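Local coordinates for protein tyrosine--tRNA ligase, mitochondrial (Emericella nidulans, PDB 5IHX) that probably attaches L-tyrosine to mitochondrial tRNA(Tyr) at the expense of ATP, here as a C-terminally truncated chain with tyrosine bound in its catalytic domain, at residues Asp322-Tyr327 against Val354-Leu359; Ile300-Asp305 against Glu365-Lys370; Lys20-Phe25 against Glu63-Ile68. One frame throughout, in Å; residues are numbered along the deposited sequence.

Contact 1 (Asp322-Tyr327 against Val354-Leu359)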
loop_
_atom_site.group_PDB
_atom_site.type_symbol
_atom_site.label_atom_id
_atom_site.label_comp_id
_atom_site.label_asym_id
_atom_site.label_seq_id
_atom_site.Cartn_x
_atom_site.Cartn_y
_atom_site.Cartn_z
ATOM N N ASP A 322 36.163 -30.370 4.981
ATOM C CA ASP A 322 35.625 -29.989 6.283
ATOM C C ASP A 322 34.147 -29.590 6.213
ATOM O O ASP A 322 33.544 -29.261 7.235
ATOM C CB ASP A 322 36.451 -28.846 6.894
ATOM C CG ASP A 322 36.565 -27.634 5.980
ATOM O OD1 ASP A 322 35.626 -27.360 5.205
ATOM O OD2 ASP A 322 37.605 -26.944 6.046
ATOM N N ALA A 323 33.570 -29.621 5.014
ATOM C CA ALA A 323 32.169 -29.245 4.826
ATOM C C ALA A 323 31.299 -30.392 4.304
ATOM O O ALA A 323 30.077 -30.357 4.445
ATOM C CB ALA A 323 32.080 -28.061 3.877
ATOM N N VAL A 324 31.919 -31.406 3.707
ATOM C CA VAL A 324 31.164 -32.424 2.980
ATOM C C VAL A 324 30.197 -33.205 3.876
ATOM O O VAL A 324 29.096 -33.551 3.443
ATOM C CB VAL A 324 32.106 -33.416 2.251
ATOM C CG1 VAL A 324 32.920 -34.239 3.241
ATOM C CG2 VAL A 324 31.301 -34.325 1.321
ATOM N N GLU A 325 30.594 -33.494 5.110
ATOM C CA GLU A 325 29.722 -34.252 6.002
ATOM C C GLU A 325 28.435 -33.491 6.291
ATOM O O GLU A 325 27.346 -34.067 6.266
ATOM C CB GLU A 325 30.418 -34.596 7.318
ATOM C CG GLU A 325 29.479 -35.291 8.307
ATOM C CD GLU A 325 30.189 -35.871 9.517
ATOM O OE1 GLU A 325 31.437 -35.808 9.573
ATOM O OE2 GLU A 325 29.490 -36.393 10.413
ATOM N N ARG A 326 28.556 -32.201 6.584
ATOM C CA ARG A 326 27.373 -31.402 6.862
ATOM C C ARG A 326 26.508 -31.292 5.609
ATOM O O ARG A 326 25.281 -31.351 5.693
ATOM C CB ARG A 326 27.744 -30.010 7.377
ATOM C CG ARG A 326 26.525 -29.121 7.547
ATOM C CD ARG A 326 26.645 -28.172 8.721
ATOM N NE ARG A 326 25.343 -27.617 9.079
ATOM C CZ ARG A 326 25.112 -26.865 10.152
ATOM N NH1 ARG A 326 26.099 -26.567 10.987
ATOM N NH2 ARG A 326 23.889 -26.414 10.391
ATOM N N TYR A 327 27.143 -31.142 4.448
ATOM C CA TYR A 327 26.397 -31.039 3.193
ATOM C C TYR A 327 25.629 -32.324 2.894
ATOM O O TYR A 327 24.505 -32.273 2.395
ATOM C CB TYR A 327 27.328 -30.718 2.022
ATOM C CG TYR A 327 27.719 -29.259 1.911
ATOM C CD1 TYR A 327 27.677 -28.414 3.013
ATOM C CD2 TYR A 327 28.112 -28.723 0.691
ATOM C CE1 TYR A 327 28.032 -27.081 2.907
ATOM C CE2 TYR A 327 28.465 -27.394 0.574
ATOM C CZ TYR A 327 28.424 -26.577 1.684
ATOM O OH TYR A 327 28.778 -25.251 1.570
ATOM N N VAL A 354 35.217 -39.937 -1.699
ATOM C CA VAL A 354 34.076 -40.834 -1.561
ATOM C C VAL A 354 32.854 -40.075 -1.054
ATOM O O VAL A 354 31.737 -40.296 -1.523
ATOM C CB VAL A 354 34.388 -42.011 -0.607
ATOM C CG1 VAL A 354 33.133 -42.836 -0.319
ATOM C CG2 VAL A 354 35.494 -42.888 -1.184
ATOM N N ALA A 355 33.074 -39.172 -0.105
ATOM C CA ALA A 355 31.984 -38.411 0.483
ATOM C C ALA A 355 31.442 -37.389 -0.515
ATOM O O ALA A 355 30.231 -37.222 -0.649
ATOM C CB ALA A 355 32.446 -37.716 1.752
ATOM N N GLN A 356 32.343 -36.723 -1.229
ATOM C CA GLN A 356 31.944 -35.706 -2.193
ATOM C C GLN A 356 31.184 -36.306 -3.374
ATOM O O GLN A 356 30.226 -35.707 -3.869
ATOM C CB GLN A 356 33.171 -34.945 -2.704
ATOM C CG GLN A 356 33.708 -33.881 -1.756
ATOM C CD GLN A 356 34.734 -34.411 -0.772
ATOM O OE1 GLN A 356 34.978 -35.612 -0.695
ATOM N NE2 GLN A 356 35.349 -33.506 -0.018
ATOM N N HIS A 357 31.605 -37.489 -3.819
ATOM C CA HIS A 357 30.947 -38.163 -4.936
ATOM C C HIS A 357 29.548 -38.636 -4.554
ATOM O O HIS A 357 28.618 -38.542 -5.351
ATOM C CB HIS A 357 31.786 -39.346 -5.426
ATOM C CG HIS A 357 32.891 -38.960 -6.357
ATOM N ND1 HIS A 357 32.655 -38.467 -7.626
ATOM C CD2 HIS A 357 34.236 -38.988 -6.214
ATOM C CE1 HIS A 357 33.805 -38.206 -8.215
ATOM N NE2 HIS A 357 34.784 -38.516 -7.380
ATOM N N ALA A 358 29.403 -39.147 -3.336
ATOM C CA ALA A 358 28.097 -39.570 -2.842
ATOM C C ALA A 358 27.159 -38.367 -2.743
ATOM O O ALA A 358 25.974 -38.466 -3.058
ATOM C CB ALA A 358 28.232 -40.253 -1.494
ATOM N N LEU A 359 27.703 -37.234 -2.311
ATOM C CA LEU A 359 26.932 -36.001 -2.192
ATOM C C LEU A 359 26.484 -35.512 -3.562
ATOM O O LEU A 359 25.319 -35.171 -3.763
ATOM C CB LEU A 359 27.761 -34.916 -1.499
ATOM C CG LEU A 359 27.224 -33.481 -1.559
ATOM C CD1 LEU A 359 25.902 -33.360 -0.827
ATOM C CD2 LEU A 359 28.249 -32.505 -1.000
#

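Contact 2 (Ile300-Asp305 against Glu365-Lys370)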
loop_
_atom_site.group_PDB
_atom_site.type_symbol
_atom_site.label_atom_id
_atom_site.label_comp_id
_atom_site.label_asym_id
_atom_site.label_seq_id
_atom_site.Cartn_x
_atom_site.Cartn_y
_atom_site.Cartn_z
ATOM N N ILE A 300 25.072 -21.511 -9.389
ATOM C CA ILE A 300 24.918 -22.907 -9.776
ATOM C C ILE A 300 23.430 -23.199 -9.962
ATOM O O ILE A 300 22.726 -23.529 -9.009
ATOM C CB ILE A 300 25.518 -23.856 -8.721
ATOM C CG1 ILE A 300 26.954 -23.442 -8.379
ATOM C CG2 ILE A 300 25.469 -25.295 -9.209
ATOM C CD1 ILE A 300 27.930 -23.534 -9.543
ATOM N N TRP A 301 22.961 -23.069 -11.198
ATOM C CA TRP A 301 21.537 -23.171 -11.503
ATOM C C TRP A 301 21.009 -24.603 -11.455
ATOM O O TRP A 301 21.738 -25.558 -11.716
ATOM C CB TRP A 301 21.265 -22.572 -12.882
ATOM C CG TRP A 301 21.826 -21.192 -13.045
ATOM C CD1 TRP A 301 22.983 -20.847 -13.681
ATOM C CD2 TRP A 301 21.256 -19.970 -12.560
ATOM N NE1 TRP A 301 23.167 -19.488 -13.623
ATOM C CE2 TRP A 301 22.120 -18.926 -12.940
ATOM C CE3 TRP A 301 20.096 -19.658 -11.841
ATOM C CZ2 TRP A 301 21.864 -17.593 -12.628
ATOM C CZ3 TRP A 301 19.845 -18.334 -11.531
ATOM C CH2 TRP A 301 20.724 -17.318 -11.926
ATOM N N LEU A 302 19.731 -24.735 -11.114
ATOM C CA LEU A 302 19.064 -26.032 -11.088
ATOM C C LEU A 302 18.491 -26.377 -12.458
ATOM O O LEU A 302 18.019 -27.492 -12.679
ATOM C CB LEU A 302 17.953 -26.042 -10.032
ATOM C CG LEU A 302 18.391 -25.739 -8.596
ATOM C CD1 LEU A 302 17.214 -25.842 -7.641
ATOM C CD2 LEU A 302 19.513 -26.672 -8.151
ATOM N N ASP A 303 18.536 -25.415 -13.377
ATOM C CA ASP A 303 18.078 -25.624 -14.747
ATOM C C ASP A 303 19.197 -26.216 -15.603
ATOM O O ASP A 303 20.257 -25.610 -15.761
ATOM C CB ASP A 303 17.588 -24.307 -15.356
ATOM C CG ASP A 303 16.982 -24.490 -16.738
ATOM O OD1 ASP A 303 16.001 -23.787 -17.051
ATOM O OD2 ASP A 303 17.481 -25.336 -17.510
ATOM N N LYS A 304 18.947 -27.405 -16.143
ATOM C CA LYS A 304 19.917 -28.127 -16.964
ATOM C C LYS A 304 20.441 -27.294 -18.140
ATOM O O LYS A 304 21.587 -27.455 -18.562
ATOM C CB LYS A 304 19.275 -29.417 -17.488
ATOM C CG LYS A 304 20.122 -30.238 -18.448
ATOM C CD LYS A 304 19.274 -31.325 -19.089
ATOM C CE LYS A 304 19.985 -32.665 -19.119
ATOM N NZ LYS A 304 21.182 -32.677 -20.002
ATOM N N ASP A 305 19.606 -26.403 -18.660
ATOM C CA ASP A 305 19.979 -25.595 -19.817
ATOM C C ASP A 305 20.871 -24.410 -19.445
ATOM O O ASP A 305 21.498 -23.808 -20.317
ATOM C CB ASP A 305 18.721 -25.094 -20.537
ATOM C CG ASP A 305 17.961 -26.212 -21.234
ATOM O OD1 ASP A 305 18.608 -27.140 -21.757
ATOM O OD2 ASP A 305 16.713 -26.162 -21.262
ATOM N N GLU A 365 20.746 -36.648 -8.669
ATOM C CA GLU A 365 19.603 -37.538 -8.837
ATOM C C GLU A 365 18.316 -36.842 -8.415
ATOM O O GLU A 365 17.298 -36.948 -9.101
ATOM C CB GLU A 365 19.777 -38.833 -8.044
ATOM C CG GLU A 365 18.569 -39.761 -8.170
ATOM C CD GLU A 365 18.796 -41.131 -7.556
ATOM O OE1 GLU A 365 19.861 -41.349 -6.943
ATOM O OE2 GLU A 365 17.901 -41.993 -7.694
ATOM N N LEU A 366 18.361 -36.138 -7.288
ATOM C CA LEU A 366 17.198 -35.398 -6.805
ATOM C C LEU A 366 16.718 -34.397 -7.845
ATOM O O LEU A 366 15.543 -34.366 -8.182
ATOM C CB LEU A 366 17.517 -34.671 -5.494
ATOM C CG LEU A 366 16.501 -33.614 -5.032
ATOM C CD1 LEU A 366 15.112 -34.213 -4.822
ATOM C CD2 LEU A 366 16.982 -32.922 -3.764
ATOM N N ILE A 367 17.635 -33.596 -8.373
ATOM C CA ILE A 367 17.257 -32.515 -9.276
ATOM C C ILE A 367 16.987 -33.006 -10.697
ATOM O O ILE A 367 16.006 -32.595 -11.318
ATOM C CB ILE A 367 18.352 -31.421 -9.325
ATOM C CG1 ILE A 367 18.628 -30.858 -7.929
ATOM C CG2 ILE A 367 17.960 -30.302 -10.287
ATOM C CD1 ILE A 367 17.440 -30.168 -7.277
ATOM N N HIS A 368 17.850 -33.884 -11.206
ATOM C CA HIS A 368 17.831 -34.232 -12.629
ATOM C C HIS A 368 17.535 -35.704 -12.935
ATOM O O HIS A 368 17.446 -36.085 -14.102
ATOM C CB HIS A 368 19.171 -33.846 -13.254
ATOM C CG HIS A 368 19.430 -32.373 -13.252
ATOM N ND1 HIS A 368 18.636 -31.476 -13.933
ATOM C CD2 HIS A 368 20.394 -31.635 -12.647
ATOM C CE1 HIS A 368 19.098 -30.252 -13.752
ATOM N NE2 HIS A 368 20.168 -30.322 -12.977
ATOM N N GLY A 369 17.383 -36.525 -11.902
ATOM C CA GLY A 369 17.008 -37.917 -12.091
ATOM C C GLY A 369 18.181 -38.884 -12.078
ATOM O O GLY A 369 19.340 -38.488 -12.212
ATOM N N LYS A 370 17.867 -40.167 -11.923
ATOM C CA LYS A 370 18.877 -41.213 -11.797
ATOM C C LYS A 370 19.761 -41.344 -13.042
ATOM O O LYS A 370 20.982 -41.461 -12.927
ATOM C CB LYS A 370 18.205 -42.554 -11.498
ATOM C CG LYS A 370 19.177 -43.703 -11.270
ATOM C CD LYS A 370 18.446 -45.014 -11.033
ATOM C CE LYS A 370 19.417 -46.146 -10.733
ATOM N NZ LYS A 370 20.362 -46.382 -11.861
HETATM O O HOH W 1 21.742 -28.084 -13.105
#

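Contact 3 (Lys20-Phe25 against Glu63-Ile68)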
loop_
_atom_site.group_PDB
_atom_site.type_symbol
_atom_site.label_atom_id
_atom_site.label_comp_id
_atom_site.label_asym_id
_atom_site.label_seq_id
_atom_site.Cartn_x
_atom_site.Cartn_y
_atom_site.Cartn_z
ATOM N N LYS A 20 -5.028 -39.518 14.573
ATOM C CA LYS A 20 -4.700 -40.589 15.508
ATOM C C LYS A 20 -3.235 -40.987 15.377
ATOM O O LYS A 20 -2.542 -41.176 16.376
ATOM C CB LYS A 20 -5.598 -41.806 15.274
ATOM C CG LYS A 20 -7.054 -41.579 15.646
ATOM N N GLU A 21 -2.775 -41.115 14.135
ATOM C CA GLU A 21 -1.392 -41.485 13.856
ATOM C C GLU A 21 -0.413 -40.467 14.437
ATOM O O GLU A 21 0.599 -40.841 15.027
ATOM C CB GLU A 21 -1.172 -41.612 12.347
ATOM C CG GLU A 21 0.228 -42.066 11.951
ATOM C CD GLU A 21 0.486 -41.944 10.459
ATOM O OE1 GLU A 21 0.244 -40.854 9.895
ATOM O OE2 GLU A 21 0.929 -42.940 9.848
ATOM N N TRP A 22 -0.716 -39.184 14.269
ATOM C CA TRP A 22 0.168 -38.130 14.750
ATOM C C TRP A 22 0.192 -38.099 16.275
ATOM O O TRP A 22 1.215 -37.775 16.882
ATOM C CB TRP A 22 -0.268 -36.771 14.201
ATOM C CG TRP A 22 0.844 -35.767 14.147
ATOM C CD1 TRP A 22 1.071 -34.743 15.018
ATOM C CD2 TRP A 22 1.883 -35.696 13.164
ATOM N NE1 TRP A 22 2.189 -34.038 14.639
ATOM C CE2 TRP A 22 2.705 -34.604 13.504
ATOM C CE3 TRP A 22 2.200 -36.452 12.030
ATOM C CZ2 TRP A 22 3.822 -34.247 12.750
ATOM C CZ3 TRP A 22 3.310 -36.098 11.285
ATOM C CH2 TRP A 22 4.107 -35.005 11.647
ATOM N N ALA A 23 -0.938 -38.441 16.888
ATOM C CA ALA A 23 -1.035 -38.496 18.342
ATOM C C ALA A 23 -0.175 -39.635 18.870
ATOM O O ALA A 23 0.494 -39.497 19.896
ATOM C CB ALA A 23 -2.479 -38.668 18.780
ATOM N N GLN A 24 -0.207 -40.764 18.170
ATOM C CA GLN A 24 0.624 -41.905 18.525
ATOM C C GLN A 24 2.098 -41.517 18.440
ATOM O O GLN A 24 2.869 -41.796 19.358
ATOM C CB GLN A 24 0.319 -43.098 17.614
ATOM C CG GLN A 24 1.203 -44.320 17.848
ATOM C CD GLN A 24 1.115 -44.852 19.267
ATOM O OE1 GLN A 24 0.160 -44.573 19.992
ATOM N NE2 GLN A 24 2.118 -45.626 19.670
ATOM N N PHE A 25 2.487 -40.888 17.332
ATOM C CA PHE A 25 3.855 -40.404 17.170
ATOM C C PHE A 25 4.254 -39.474 18.316
ATOM O O PHE A 25 5.376 -39.542 18.817
ATOM C CB PHE A 25 4.033 -39.667 15.836
ATOM C CG PHE A 25 3.912 -40.548 14.614
ATOM C CD1 PHE A 25 3.975 -41.929 14.712
ATOM C CD2 PHE A 25 3.769 -39.979 13.358
ATOM C CE1 PHE A 25 3.874 -42.725 13.581
ATOM C CE2 PHE A 25 3.668 -40.769 12.226
ATOM C CZ PHE A 25 3.725 -42.143 12.337
ATOM N N GLU A 63 2.944 -32.102 18.561
ATOM C CA GLU A 63 1.513 -32.207 18.837
ATOM C C GLU A 63 0.627 -32.085 17.598
ATOM O O GLU A 63 -0.462 -32.657 17.560
ATOM C CB GLU A 63 1.101 -31.137 19.853
ATOM C CG GLU A 63 1.831 -31.231 21.184
ATOM C CD GLU A 63 1.584 -32.549 21.895
ATOM O OE1 GLU A 63 0.568 -33.210 21.597
ATOM O OE2 GLU A 63 2.412 -32.926 22.751
ATOM N N LYS A 64 1.088 -31.348 16.590
ATOM C CA LYS A 64 0.244 -31.015 15.442
ATOM C C LYS A 64 0.912 -31.284 14.097
ATOM O O LYS A 64 2.097 -31.010 13.908
ATOM C CB LYS A 64 -0.170 -29.544 15.506
ATOM C CG LYS A 64 -0.952 -29.156 16.750
ATOM C CD LYS A 64 -1.159 -27.647 16.822
ATOM C CE LYS A 64 -2.041 -27.136 15.691
ATOM N NZ LYS A 64 -2.283 -25.670 15.797
ATOM N N ARG A 65 0.126 -31.818 13.167
ATOM C CA ARG A 65 0.545 -31.980 11.784
ATOM C C ARG A 65 0.364 -30.647 11.060
ATOM O O ARG A 65 -0.481 -30.518 10.176
ATOM C CB ARG A 65 -0.272 -33.088 11.109
ATOM C CG ARG A 65 0.197 -33.491 9.721
ATOM C CD ARG A 65 -0.834 -34.383 9.036
ATOM N NE ARG A 65 -1.049 -35.647 9.740
ATOM C CZ ARG A 65 -0.366 -36.767 9.515
ATOM N NH1 ARG A 65 0.596 -36.803 8.600
ATOM N NH2 ARG A 65 -0.647 -37.860 10.210
ATOM N N VAL A 66 1.154 -29.651 11.454
ATOM C CA VAL A 66 0.983 -28.283 10.969
ATOM C C VAL A 66 1.528 -28.079 9.566
ATOM O O VAL A 66 2.440 -28.782 9.127
ATOM C CB VAL A 66 1.672 -27.254 11.894
ATOM C CG1 VAL A 66 1.068 -27.301 13.273
ATOM C CG2 VAL A 66 3.180 -27.495 11.948
ATOM N N GLY A 67 0.960 -27.101 8.871
ATOM C CA GLY A 67 1.452 -26.715 7.568
ATOM C C GLY A 67 2.684 -25.840 7.688
ATOM O O GLY A 67 2.846 -25.108 8.667
ATOM N N ILE A 68 3.561 -25.928 6.693
ATOM C CA ILE A 68 4.778 -25.128 6.659
ATOM C C ILE A 68 5.013 -24.654 5.231
ATOM O O ILE A 68 4.692 -25.370 4.288
ATOM C CB ILE A 68 6.002 -25.924 7.159
ATOM C CG1 ILE A 68 7.272 -25.077 7.059
ATOM C CG2 ILE A 68 6.154 -27.223 6.375
ATOM C CD1 ILE A 68 8.463 -25.670 7.791
#

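Contact 1 (Asp322-Tyr327 against Val354-Leu359)
Y327 meets L359 at the rim of its ring: CD2 of L359 lies at the edge, near the ring plane, 4.1 Å from CD2 of Y327. One face of the same ring carries A323 CB from the preceding turn of its own helix, set off toward the rim. CG of the tyrosine is anti to the carbonyl carbon (chi1 -80°), and the far end of the ring leads away from segment 354-359; F331 meets the ring edge-to-face. The closer touch to L359 is made by the root of the side chain, Y327 CB standing 3.6 Å from L359 CD2. The other leucine methyl, CD1, rests against the Y327 carbonyl, 3.7 Å from its O.

One turn earlier V324 has the larger share of the buried surface. Its CG2, anti to the backbone N, points into the backbone of the facing helix, 3.6 Å from the A355 carbonyl carbon and also 3.6 Å from A355 CB. CG1 is 3.8 Å from A355 CB, so both valine branches touch the alanine methyl. Across this valine, at about a right angle, runs the Q356 side chain. Its CG is 3.9 Å from V324 CG2; the bend at chi2 then turns CD and the amide past the valine. That amide is buried but provided for: NE2 donates to the T319 carbonyl and to D321 at the start of the facing helix, and OE1 accepts from Q346 NE2 of helix 336-348. The contact between the two segments is itself wholly van der Waals.

The segment axes approach to 9.4 Å and cross at 38°, with their N-to-C directions running broadly the same way. I342 of helix 336-348 also packs on A355. This is side-by-side helix packing within the all-helical region that follows the class I nucleotide-binding fold of the synthetase.

Contact 2 (Ile300-Asp305 against Glu365-Lys370)
L302, H368 and I367 carry this contact, and the L302 carbonyl is its focal point. The imidazole of H368 comes up to it with CE1, 3.2 Å from L302 O and oblique to the ring. I367 CG2 approaches the same oxygen at 3.7 Å. This methyl also lies over the centre of one face of the neighbouring H368 ring, 3.5 Å above its plane, at the end of the helix beside the loop. H368 points toward the loop from its backbone, and chi1 -65° sets CG anti to the carbonyl carbon; T309 and L312 of helix 309-317 also touch it.

The apolar part lies on the L302 side chain, which crosses that of I367 at about a right angle and brings CD2 to 4.2 Å from I367 CD1. Around this loose touch, M84 packs on L302 and L143 on I367. K304 adds its backbone N and its CB, both near H368 CE1, with CB 3.8 Å from that atom, and its chain then leads away. The loop bends just here in an Asx turn, in which D303 OD2 accepts from D305 N at 2.6 Å.

Beyond CE1, H368 NE2 is 2.7 Å from a water that donates to the W301 carbonyl oxygen, a link of 2.9 Å. The imidazole thus joins the end of helix 354-368 to the loop by one water and by carbon contacts. The polarised C-H of the ring, with the carbonyl oxygen set obliquely to it, is probably a mildly favourable pairing, and a positively charged imidazole would probably strengthen that attraction, although its protonation is not seen.

Contact 3 (Lys20-Phe25 against Glu63-Ile68)
R65 crosses one face of the W22 indole obliquely, and E21 takes hold of the arginine's far end. The indole is carried toward the loop with CG anti to the backbone N (chi1 -156°), and one face receives the R65 backbone and the start of its side chain. R65 CB makes a CH-pi contact over the face of the five-membered ring, 4.1 Å from its centroid. At the indole's edge lies the E63 carbonyl group, its O 3.6 Å from W22 CD1. The ring nitrogen NE1 is close to the K64 carbonyl and has a weak hydrogen bond to the F61 carbonyl.

R65 also leaves its backbone with CG anti to N (chi1 -172°). It stays extended through chi2; the bend at chi3 turns NE back, and chi4 then sets the guanidinium beside the six-membered ring. W22 CE3 lies over the centre of one guanidinium face, 3.6 Å from R65 CZ. The two planes are 53° apart, so the group leans on the indole rather than lying flat upon it.

The extended E21 chain reaches in from the preceding residue of the helix, and its OE1 takes R65 NH2 in a salt bridge of 3.1 Å. The anti lone pair is used, with the oxygen nearly in the guanidinium plane. NH2 also donates to the G18 carbonyl and NH1 to that of G97; these bonds, with the tryptophan beneath, should fix the group's rotation.

R65 centres an inverse gamma turn in the connection from helix 54-63 to strand 68-72. Here the N-terminal helix 16-30 is fastened by its tryptophan to the chain entering the parallel strands of the class I Rossmann-type catalytic fold, whose strand 68-72 contributes Y69, G71 and V72 to the pocket that holds tyrosine.

How the contacts relate
From the N terminus, helix 16-30 meets the chain again at 63-68, and contact 3 closes that first loop just ahead of strand 68-72. The other five strands of the sheet and most of the catalytic helices follow. Contact 2 then starts in the loop 300-305 and closes at the end of helix 354-368. Contact 1 is nested inside it, joining helix 321-331 to the beginning of the same helix 354-368. That helix is thus held near both ends, with the two centres 18 Å apart. Contact 3, about 33 Å from contact 1 and 32 Å from contact 2 between centres, instead secures the N-terminal helix to the nucleotide-binding fold.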